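Local structure of 49 protein (Murid herpesvirus 4, 6A4V) at residues P87-L90 against P91-E95. The protein probably interacts with the host enzyme poly(ADP-ribose) polymerase 1 and thereby facilitates replication of the virus. Numbering follows the deposited sequence.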
loop_
_atom_site.group_PDB
_atom_site.type_symbol
_atom_site.label_atom_id
_atom_site.label_comp_id
_atom_site.label_asym_id
_atom_site.label_seq_id
_atom_site.Cartn_x
_atom_site.Cartn_y
_atom_site.Cartn_z
ATOM N N PRO B 87 -14.661 2.880 -1.332
ATOM C CA PRO B 87 -15.968 2.334 -1.736
ATOM C C PRO B 87 -16.451 1.039 -1.047
ATOM O O PRO B 87 -17.664 0.823 -0.989
ATOM C CB PRO B 87 -15.773 2.030 -3.236
ATOM C CG PRO B 87 -14.694 2.999 -3.665
ATOM C CD PRO B 87 -13.741 3.070 -2.478
ATOM N N PHE B 88 -15.471 0.293 -0.512
ATOM C CA PHE B 88 -15.452 -0.920 0.268
ATOM C C PHE B 88 -15.486 -0.684 1.785
ATOM O O PHE B 88 -15.621 -1.664 2.524
ATOM C CB PHE B 88 -14.089 -1.639 0.158
ATOM C CG PHE B 88 -13.642 -2.193 -1.169
ATOM C CD1 PHE B 88 -13.729 -1.456 -2.342
ATOM C CD2 PHE B 88 -13.024 -3.438 -1.222
ATOM C CE1 PHE B 88 -13.280 -1.977 -3.545
ATOM C CE2 PHE B 88 -12.574 -3.964 -2.427
ATOM C CZ PHE B 88 -12.702 -3.232 -3.585
ATOM N N LEU B 89 -15.235 0.542 2.267
ATOM C CA LEU B 89 -14.991 0.772 3.720
ATOM C C LEU B 89 -16.253 0.620 4.596
ATOM O O LEU B 89 -16.140 0.057 5.736
ATOM C CB LEU B 89 -14.353 2.138 3.934
ATOM C CG LEU B 89 -14.020 2.478 5.390
ATOM C CD1 LEU B 89 -13.149 1.429 6.004
ATOM C CD2 LEU B 89 -13.337 3.805 5.509
ATOM N N LEU B 90 -17.399 1.176 4.164
ATOM C CA LEU B 90 -18.604 1.186 5.000
ATOM C C LEU B 90 -19.198 -0.211 4.951
ATOM O O LEU B 90 -19.451 -0.798 5.995
ATOM C CB LEU B 90 -19.625 2.268 4.577
ATOM C CG LEU B 90 -19.224 3.742 4.760
ATOM C CD1 LEU B 90 -20.390 4.682 4.525
ATOM C CD2 LEU B 90 -18.624 4.034 6.133
ATOM N N PRO B 91 -19.347 -0.839 3.758
ATOM C CA PRO B 91 -19.772 -2.234 3.676
ATOM C C PRO B 91 -18.915 -3.138 4.575
ATOM O O PRO B 91 -19.398 -3.968 5.280
ATOM C CB PRO B 91 -19.523 -2.590 2.210
ATOM C CG PRO B 91 -19.637 -1.282 1.486
ATOM C CD PRO B 91 -19.023 -0.285 2.436
ATOM N N HIS B 92 -17.604 -2.945 4.550
ATOM C CA HIS B 92 -16.729 -3.739 5.415
ATOM C C HIS B 92 -17.061 -3.532 6.905
ATOM O O HIS B 92 -17.236 -4.488 7.674
ATOM C CB HIS B 92 -15.295 -3.347 5.204
ATOM C CG HIS B 92 -14.373 -4.189 5.980
ATOM N ND1 HIS B 92 -14.070 -5.471 5.588
ATOM C CD2 HIS B 92 -13.602 -3.898 7.046
ATOM C CE1 HIS B 92 -13.264 -5.986 6.486
ATOM N NE2 HIS B 92 -12.882 -5.001 7.343
ATOM N N LEU B 93 -17.079 -2.271 7.308
ATOM C CA LEU B 93 -17.356 -1.900 8.690
ATOM C C LEU B 93 -18.738 -2.409 9.086
ATOM O O LEU B 93 -18.899 -2.997 10.146
ATOM C CB LEU B 93 -17.235 -0.393 8.874
ATOM C CG LEU B 93 -15.813 0.106 9.041
ATOM C CD1 LEU B 93 -15.746 1.562 8.703
ATOM C CD2 LEU B 93 -15.326 -0.110 10.457
ATOM N N ARG B 94 -19.685 -2.402 8.180
ATOM C CA ARG B 94 -20.984 -2.954 8.609
ATOM C C ARG B 94 -20.835 -4.433 8.916
ATOM O O ARG B 94 -21.237 -4.963 9.970
ATOM C CB ARG B 94 -22.017 -2.731 7.520
ATOM C CG ARG B 94 -22.690 -1.379 7.581
ATOM C CD ARG B 94 -23.873 -1.254 6.610
ATOM N NE ARG B 94 -23.636 -1.877 5.317
ATOM C CZ ARG B 94 -23.166 -1.224 4.269
ATOM N NH1 ARG B 94 -22.496 -0.106 4.462
ATOM N NH2 ARG B 94 -23.294 -1.710 3.050
ATOM N N GLU B 95 -20.290 -5.126 7.928
ATOM C CA GLU B 95 -20.036 -6.560 8.019
ATOM C C GLU B 95 -19.234 -6.846 9.294
ATOM O O GLU B 95 -19.426 -7.912 9.976
ATOM C CB GLU B 95 -19.408 -7.037 6.703
ATOM C CG GLU B 95 -19.613 -8.499 6.371
ATOM C CD GLU B 95 -21.038 -9.008 6.219
ATOM O OE1 GLU B 95 -21.762 -8.538 5.292
ATOM O OE2 GLU B 95 -21.415 -9.881 7.031
#
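Leu90 and Pro91 meet at the first turn of helix 89-104, where the pyrrolidine ring lies against the residue before it: Leu90 CB is a tight 3.4 Å from Pro91 CD. Lacking an N-H, Pro91 can give no hydrogen bond back to Pro87, and its CG instead rests 3.8 Å from Pro87 O. Proline is readily accepted in a first turn, because the amides there have no preceding carbonyl of the helix to bond. Regular i to i+4 bonding follows at once. His92 N reaches Phe88 O at 3.1 Å, Leu93 N binds Leu89 O, and Arg94 N closes on Leu90 O at 2.7 Å, nearly along the C=O axis (170°). Arg94 folds back over the same turn: a bend at chi3 (-40°) returns its guanidinium toward the start of the helix, so that NH1 lies 3.7 Å from Leu90 CB and one face of the group sits above Pro91 CA, offset toward the rim. Leu89 and Leu93, one turn apart, run side by side in the same direction, with Leu89 CD1 touching Leu93 CD1 at 3.7 Å. In Leu89, CG stands anti to the backbone N (chi1 -179°), which brings the end of the side chain closer to Leu93 although its CB points away. Both leucines pack on Phe230, joining this helix start to helix 213-235 of this predominantly helical fold. His92 meets the ring of Phe195 at a steep angle, and both His92 and Glu95 pack against Arg288 of the second subunit.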